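Local coordinates for protein chintase (Rhizomucor miehei, PDB 5YUQ) that probably hydrolyses chitin as a family 18 glycoside hydrolase, a fungal chitinase with a tunnel-shaped active site, at residues 195-199 / 209-213; 249-253 / 307-311; 332-336 / 364-368. The contacts are given in a common frame with arbitrary orientation. Residues are numbered along the deposited sequence.

Interaction 1. Residues 195-199 / 209-213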
loop_
_atom_site.group_PDB
_atom_site.type_symbol
_atom_site.label_atom_id
_atom_site.label_comp_id
_atom_site.label_asym_id
_atom_site.label_seq_id
_atom_site.Cartn_x
_atom_site.Cartn_y
_atom_site.Cartn_z
ATOM N N ALA A 195 9.313 -2.459 -4.935
ATOM C CA ALA A 195 9.267 -1.194 -4.224
ATOM C C ALA A 195 10.577 -0.457 -4.425
ATOM O O ALA A 195 11.331 -0.255 -3.479
ATOM C CB ALA A 195 9.016 -1.442 -2.759
ATOM N N PRO A 196 10.853 -0.042 -5.667
ATOM C CA PRO A 196 12.114 0.660 -5.901
ATOM C C PRO A 196 12.144 1.973 -5.147
ATOM O O PRO A 196 11.118 2.657 -5.078
ATOM C CB PRO A 196 12.091 0.939 -7.402
ATOM C CG PRO A 196 10.635 0.942 -7.777
ATOM C CD PRO A 196 9.980 -0.049 -6.857
ATOM N N LEU A 197 13.293 2.321 -4.583
ATOM C CA LEU A 197 13.432 3.628 -3.956
ATOM C C LEU A 197 13.685 4.665 -5.038
ATOM O O LEU A 197 13.225 5.802 -4.943
ATOM C CB LEU A 197 14.566 3.606 -2.935
ATOM C CG LEU A 197 14.805 4.925 -2.197
ATOM C CD1 LEU A 197 13.549 5.377 -1.485
ATOM C CD2 LEU A 197 15.943 4.733 -1.208
ATOM N N TYR A 198 14.396 4.254 -6.081
ATOM C CA TYR A 198 14.652 5.120 -7.232
ATOM C C TYR A 198 14.328 4.430 -8.545
ATOM O O TYR A 198 14.320 3.196 -8.630
ATOM C CB TYR A 198 16.120 5.562 -7.266
ATOM C CG TYR A 198 16.571 6.299 -6.039
ATOM C CD1 TYR A 198 16.260 7.643 -5.872
ATOM C CD2 TYR A 198 17.306 5.668 -5.052
ATOM C CE1 TYR A 198 16.667 8.327 -4.755
ATOM C CE2 TYR A 198 17.718 6.351 -3.928
ATOM C CZ TYR A 198 17.395 7.682 -3.789
ATOM O OH TYR A 198 17.800 8.376 -2.673
ATOM N N TYR A 199 14.069 5.246 -9.560
ATOM C CA TYR A 199 13.906 4.798 -10.930
ATOM C C TYR A 199 14.810 5.635 -11.811
ATOM O O TYR A 199 14.828 6.858 -11.703
ATOM C CB TYR A 199 12.461 4.944 -11.408
ATOM C CG TYR A 199 12.359 4.924 -12.915
ATOM C CD1 TYR A 199 12.476 3.730 -13.613
ATOM C CD2 TYR A 199 12.175 6.095 -13.639
ATOM C CE1 TYR A 199 12.405 3.697 -14.993
ATOM C CE2 TYR A 199 12.100 6.074 -15.030
ATOM C CZ TYR A 199 12.216 4.868 -15.695
ATOM O OH TYR A 199 12.147 4.822 -17.073
ATOM N N THR A 209 8.508 4.941 -12.157
ATOM C CA THR A 209 8.288 5.537 -10.845
ATOM C C THR A 209 8.958 4.732 -9.740
ATOM O O THR A 209 9.531 3.674 -9.986
ATOM C CB THR A 209 6.776 5.763 -10.554
ATOM O OG1 THR A 209 6.634 6.559 -9.370
ATOM C CG2 THR A 209 6.051 4.434 -10.364
ATOM N N SER A 210 8.878 5.255 -8.525
ATOM C CA SER A 210 9.594 4.716 -7.386
ATOM C C SER A 210 9.145 5.524 -6.186
ATOM O O SER A 210 8.336 6.449 -6.327
ATOM C CB SER A 210 11.093 4.911 -7.569
ATOM O OG SER A 210 11.408 6.301 -7.613
ATOM N N GLY A 211 9.670 5.186 -5.011
ATOM C CA GLY A 211 9.389 5.963 -3.815
ATOM C C GLY A 211 9.778 7.418 -4.023
ATOM O O GLY A 211 8.996 8.331 -3.752
ATOM N N ASN A 212 10.988 7.630 -4.523
ATOM C CA ASN A 212 11.479 8.978 -4.774
ATOM C C ASN A 212 10.634 9.739 -5.784
ATOM O O ASN A 212 10.253 10.881 -5.541
ATOM C CB ASN A 212 12.944 8.938 -5.221
ATOM C CG ASN A 212 13.457 10.301 -5.655
ATOM O OD1 ASN A 212 13.527 11.234 -4.852
ATOM N ND2 ASN A 212 13.831 10.415 -6.926
ATOM N N ASP A 213 10.333 9.116 -6.921
ATOM C CA ASP A 213 9.545 9.791 -7.950
ATOM C C ASP A 213 8.144 10.114 -7.448
ATOM O O ASP A 213 7.596 11.181 -7.734
ATOM C CB ASP A 213 9.471 8.936 -9.218
ATOM C CG ASP A 213 10.802 8.834 -9.925
ATOM O OD1 ASP A 213 11.194 9.808 -10.601
ATOM O OD2 ASP A 213 11.457 7.781 -9.814
HETATM O O HOH W 1 14.013 8.196 -8.805
HETATM O O HOH W 2 13.392 9.253 -12.107
#
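Backbone hydrogen bonds and bridging waters join a loop to the start of a helix here: residues 195-199 belong to the long connection after strand 175-178, and residues 209-213 open helix 211-220. Gly211 N donates to Pro196 O (2.9 Å) and Asn212 N to Leu197 O (2.9 Å), so two successive carbonyls of the loop receive first-turn amides, which have no acceptor within the helix. Ser210 holds the N-cap position. Its OG accepts from Asp213 N at 3.1 Å and donates to Asp213 OD2 at 2.7 Å, while its CB lies 3.4 Å from Pro196 O. In the TIM barrel of family 18 this helix follows the sixth parallel strand, so the contact folds the long β-to-α connection back onto the helix it leads into. Gly211 lies against Pro196 and Leu197. Tyr198 CD1 packs on Asn212 CB (3.6 Å), and the Asn212 OD1 end turns to Tyr338 of helix 329-341. Water 1 joins Tyr199 N (3.0 Å), Asn212 ND2 (2.9 Å) and Asp213 OD2 (2.8 Å); water 2 ties Tyr199 O (2.8 Å) to Asp213 OD1 (2.7 Å). Tyr199 CB meets Thr209 O at 3.5 Å, and its ring leads away to a hydrogen bond between Tyr199 OH and Val203 O.

Interaction 2. Residues 249-253 / 307-311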
loop_
_atom_site.group_PDB
_atom_site.type_symbol
_atom_site.label_atom_id
_atom_site.label_comp_id
_atom_site.label_asym_id
_atom_site.label_seq_id
_atom_site.Cartn_x
_atom_site.Cartn_y
_atom_site.Cartn_z
ATOM N N THR A 249 23.557 -9.962 -15.910
ATOM C CA THR A 249 22.299 -9.475 -16.474
ATOM C C THR A 249 21.682 -8.328 -15.693
ATOM O O THR A 249 20.994 -7.487 -16.267
ATOM C CB THR A 249 21.239 -10.573 -16.561
ATOM O OG1 THR A 249 20.903 -11.008 -15.241
ATOM C CG2 THR A 249 21.739 -11.747 -17.394
ATOM N N GLY A 250 21.909 -8.307 -14.386
ATOM C CA GLY A 250 21.204 -7.373 -13.531
ATOM C C GLY A 250 19.763 -7.824 -13.393
ATOM O O GLY A 250 19.398 -8.929 -13.818
ATOM N N LEU A 251 18.940 -6.961 -12.809
ATOM C CA LEU A 251 17.547 -7.277 -12.523
ATOM C C LEU A 251 16.637 -7.103 -13.728
ATOM O O LEU A 251 15.661 -7.834 -13.887
ATOM C CB LEU A 251 17.051 -6.377 -11.381
ATOM C CG LEU A 251 15.544 -6.317 -11.104
ATOM C CD1 LEU A 251 15.026 -7.663 -10.613
ATOM C CD2 LEU A 251 15.230 -5.212 -10.083
ATOM N N TYR A 252 16.945 -6.123 -14.572
ATOM C CA TYR A 252 15.961 -5.624 -15.534
ATOM C C TYR A 252 15.913 -6.431 -16.825
ATOM O O TYR A 252 16.202 -5.923 -17.907
ATOM C CB TYR A 252 16.214 -4.137 -15.800
ATOM C CG TYR A 252 16.167 -3.324 -14.522
ATOM C CD1 TYR A 252 14.955 -2.967 -13.949
ATOM C CD2 TYR A 252 17.336 -2.944 -13.873
ATOM C CE1 TYR A 252 14.903 -2.239 -12.773
ATOM C CE2 TYR A 252 17.298 -2.220 -12.690
ATOM C CZ TYR A 252 16.077 -1.873 -12.149
ATOM O OH TYR A 252 16.027 -1.149 -10.986
ATOM N N VAL A 253 15.523 -7.694 -16.695
ATOM C CA VAL A 253 15.534 -8.630 -17.811
ATOM C C VAL A 253 14.120 -8.941 -18.275
ATOM O O VAL A 253 13.163 -8.753 -17.523
ATOM C CB VAL A 253 16.232 -9.946 -17.407
ATOM C CG1 VAL A 253 17.659 -9.670 -16.976
ATOM C CG2 VAL A 253 15.460 -10.640 -16.288
ATOM N N ASP A 307 20.299 -4.601 -6.283
ATOM C CA ASP A 307 20.177 -3.666 -7.386
ATOM C C ASP A 307 20.524 -2.268 -6.894
ATOM O O ASP A 307 19.775 -1.667 -6.116
ATOM C CB ASP A 307 18.767 -3.677 -7.962
ATOM C CG ASP A 307 18.602 -2.676 -9.072
ATOM O OD1 ASP A 307 19.425 -2.694 -10.009
ATOM O OD2 ASP A 307 17.665 -1.853 -9.016
ATOM N N ASP A 308 21.661 -1.752 -7.344
ATOM C CA ASP A 308 22.129 -0.448 -6.882
ATOM C C ASP A 308 21.231 0.707 -7.340
ATOM O O ASP A 308 21.146 1.714 -6.655
ATOM C CB ASP A 308 23.580 -0.204 -7.309
ATOM C CG ASP A 308 24.184 1.025 -6.654
ATOM O OD1 ASP A 308 24.003 1.208 -5.429
ATOM O OD2 ASP A 308 24.835 1.817 -7.365
ATOM N N ILE A 309 20.556 0.571 -8.477
ATOM C CA ILE A 309 19.664 1.640 -8.928
ATOM C C ILE A 309 18.472 1.838 -7.992
ATOM O O ILE A 309 18.226 2.949 -7.513
ATOM C CB ILE A 309 19.165 1.403 -10.367
ATOM C CG1 ILE A 309 20.291 1.681 -11.365
ATOM C CG2 ILE A 309 17.969 2.295 -10.671
ATOM C CD1 ILE A 309 19.966 1.280 -12.792
ATOM N N SER A 310 17.748 0.756 -7.714
ATOM C CA SER A 310 16.518 0.834 -6.927
ATOM C C SER A 310 16.770 0.726 -5.434
ATOM O O SER A 310 15.871 0.978 -4.638
ATOM C CB SER A 310 15.531 -0.256 -7.357
ATOM O OG SER A 310 16.021 -1.542 -7.031
ATOM N N LYS A 311 18.000 0.365 -5.064
ATOM C CA LYS A 311 18.380 0.105 -3.678
ATOM C C LYS A 311 17.529 -0.995 -3.060
ATOM O O LYS A 311 17.035 -0.840 -1.945
ATOM C CB LYS A 311 18.284 1.371 -2.810
ATOM C CG LYS A 311 18.905 2.608 -3.428
ATOM C CD LYS A 311 20.408 2.451 -3.573
ATOM C CE LYS A 311 20.997 3.658 -4.297
ATOM N NZ LYS A 311 22.444 3.476 -4.626
HETATM O O HOH W 3 20.394 -4.668 -11.676
#
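Thr249 starts the first segment with a local bond, OG1 to Gly250 O at 2.9 Å, and does not touch residues 307-311. Gly250 follows with a positive phi of 73°, a conformation that favours glycine. Leu251 makes the first link: water 3 accepts from Leu251 N (2.9 Å) and donates to Asp307 OD1 (2.8 Å), while Leu251 CD2 lies 4.3 Å from Asp307 OD2. Tyr252 is the centre of an inverse gamma turn, closed by Val253 N donating to Leu251 O at 2.8 Å, and it extends its side chain across the gap. Its OH approaches Asp307 OD2 at 2.7 Å in a weak hydrogen bond, and lies 3.8 Å from Ser310 CB and 4.0 Å from Ile309 CG2. The same carboxylate oxygen organises the second segment: Asp307 OD2 accepts from Ser310 N (2.9 Å), an Asx motif, and from Ser310 OG (2.6 Å), so the turn is fixed just where the tyrosine reaches it. Both segments probably belong to the α+β insertion that many family 18 chitinases carry between the seventh barrel strand, here 228-240, and the helix after it, 329-341. Residues 307-311 connect antiparallel strands 302-307 and 312-317, Tyr314 of the latter packs against both Leu251 and Asp307, and the loop 249-253 lies over this turn.

Interaction 3. Residues 332-336 / 364-368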
loop_
_atom_site.group_PDB
_atom_site.type_symbol
_atom_site.label_atom_id
_atom_site.label_comp_id
_atom_site.label_asym_id
_atom_site.label_seq_id
_atom_site.Cartn_x
_atom_site.Cartn_y
_atom_site.Cartn_z
ATOM N N LEU A 332 15.027 -1.498 3.539
ATOM C CA LEU A 332 14.065 -0.733 4.343
ATOM C C LEU A 332 14.760 0.410 5.081
ATOM O O LEU A 332 14.228 1.529 5.158
ATOM C CB LEU A 332 13.306 -1.629 5.325
ATOM C CG LEU A 332 12.293 -2.589 4.689
ATOM C CD1 LEU A 332 11.488 -3.289 5.775
ATOM C CD2 LEU A 332 11.364 -1.848 3.716
ATOM N N GLN A 333 15.953 0.138 5.604
ATOM C CA GLN A 333 16.750 1.193 6.219
ATOM C C GLN A 333 16.987 2.308 5.203
ATOM O O GLN A 333 16.888 3.488 5.533
ATOM C CB GLN A 333 18.091 0.648 6.723
ATOM C CG GLN A 333 18.959 1.722 7.388
ATOM C CD GLN A 333 18.369 2.229 8.688
ATOM O OE1 GLN A 333 18.067 1.454 9.593
ATOM N NE2 GLN A 333 18.198 3.548 8.790
ATOM N N ASP A 334 17.270 1.942 3.958
ATOM C CA ASP A 334 17.556 2.948 2.942
ATOM C C ASP A 334 16.337 3.808 2.636
ATOM O O ASP A 334 16.455 5.012 2.400
ATOM C CB ASP A 334 18.093 2.282 1.670
ATOM C CG ASP A 334 19.465 1.701 1.864
ATOM O OD1 ASP A 334 20.151 2.068 2.845
ATOM O OD2 ASP A 334 19.870 0.856 1.032
ATOM N N LYS A 335 15.165 3.184 2.660
ATOM C CA LYS A 335 13.908 3.909 2.513
ATOM C C LYS A 335 13.680 4.856 3.685
ATOM O O LYS A 335 13.226 5.985 3.490
ATOM C CB LYS A 335 12.745 2.918 2.371
ATOM C CG LYS A 335 12.688 2.248 1.000
ATOM C CD LYS A 335 11.757 1.045 0.999
ATOM C CE LYS A 335 11.499 0.539 -0.415
ATOM N NZ LYS A 335 12.656 -0.226 -1.001
ATOM N N VAL A 336 14.003 4.404 4.895
ATOM C CA VAL A 336 13.859 5.253 6.079
ATOM C C VAL A 336 14.811 6.439 6.007
ATOM O O VAL A 336 14.414 7.572 6.292
ATOM C CB VAL A 336 14.094 4.459 7.375
ATOM C CG1 VAL A 336 14.246 5.400 8.568
ATOM C CG2 VAL A 336 12.950 3.481 7.605
ATOM N N ALA A 364 13.883 -2.695 11.287
ATOM C CA ALA A 364 14.547 -1.901 10.255
ATOM C C ALA A 364 13.903 -0.536 10.045
ATOM O O ALA A 364 14.487 0.346 9.419
ATOM C CB ALA A 364 14.569 -2.674 8.935
ATOM N N LEU A 365 12.691 -0.362 10.556
ATOM C CA LEU A 365 11.986 0.896 10.367
ATOM C C LEU A 365 12.140 1.845 11.548
ATOM O O LEU A 365 11.715 2.988 11.456
ATOM C CB LEU A 365 10.497 0.648 10.106
ATOM C CG LEU A 365 10.156 -0.163 8.856
ATOM C CD1 LEU A 365 8.639 -0.297 8.692
ATOM C CD2 LEU A 365 10.779 0.484 7.632
ATOM N N GLN A 366 12.750 1.392 12.641
ATOM C CA GLN A 366 12.689 2.174 13.879
ATOM C C GLN A 366 13.297 3.566 13.822
ATOM O O GLN A 366 12.877 4.439 14.571
ATOM C CB GLN A 366 13.246 1.375 15.064
ATOM C CG GLN A 366 12.432 0.127 15.341
ATOM C CD GLN A 366 10.980 0.450 15.637
ATOM O OE1 GLN A 366 10.674 1.166 16.594
ATOM N NE2 GLN A 366 10.075 -0.073 14.816
ATOM N N ASP A 367 14.255 3.803 12.934
ATOM C CA ASP A 367 14.874 5.125 12.878
ATOM C C ASP A 367 13.898 6.236 12.493
ATOM O O ASP A 367 14.199 7.407 12.682
ATOM C CB ASP A 367 16.094 5.147 11.949
ATOM C CG ASP A 367 17.286 4.422 12.534
ATOM O OD1 ASP A 367 17.283 4.150 13.753
ATOM O OD2 ASP A 367 18.233 4.128 11.773
ATOM N N ILE A 368 12.738 5.878 11.949
ATOM C CA ILE A 368 11.746 6.885 11.592
ATOM C C ILE A 368 11.099 7.478 12.837
ATOM O O ILE A 368 10.593 8.599 12.792
ATOM C CB ILE A 368 10.652 6.319 10.644
ATOM C CG1 ILE A 368 9.919 7.450 9.914
ATOM C CG2 ILE A 368 9.647 5.493 11.417
ATOM C CD1 ILE A 368 10.776 8.191 8.906
HETATM O O HOH W 4 15.698 2.164 10.899
#
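Val336 forms the apolar centre, with its side chain directed at residues 364-368. Its CG2 meets Leu365 CD2 at 3.7 Å, and its CG1 lies 3.9 Å from Asp367 CB and 4.3 Å from Ile368 CB. One turn earlier on helix 329-341, Leu332 CB packs on Ala364 CB and on Leu365 CD2, each at 4.0 Å; the small alanine lets the backbones approach, with Gln333 CA 5.5 Å from Ala364 CA. Behind this layer is the barrel wall: Leu332 and Leu365 both touch Phe234 of strand 228-240, Leu365 also rests on Leu349 of strand 346-350, and Ile368 covers Leu4 and Val347. Farther out, the contact turns polar. Gln333 NE2 donates to Asp367 OD2 at 3.0 Å and also bonds Asp337 OD1 on its own helix, so the amide group joins two carboxylates. Water 4 fills the space beside it, donating to Gln333 OE1 (2.8 Å) and Ala364 O (2.6 Å) and accepting from Asp367 N (3.0 Å). It thereby links the helix to the backbone where the chain enters the 3-10 turn at 366-368. Helix-side packing of this kind, apolar toward the strands and hydrated outside, belongs to the outer layer of a TIM barrel; here the C-terminal part of the chain lies beside helix 329-341, over the closure between strands 346-350 and 4-9.

Helix 329-341 connects interactions 1 and 3: Lys335 NZ reaches Ala195 O at 2.8 Å, and Leu197 CD2 packs 3.7 Å from Asp334 O. Interactions 1 and 2 also touch, through a probable hydrogen bond from Leu197 N to Ser310 O (2.9 Å), so the loop at 195-199 bridges the barrel's outer layer and the probable insertion. Interaction 3 is buried and mainly apolar, its polar groups lying at the edge. Interaction 1, partly buried, relies on backbone bonds, an N-cap and water. Interaction 2, buried but with the smallest interface (161 Å²), centres on one carboxylate. Its centre lies farthest from the chain's centre, at about 22 Å.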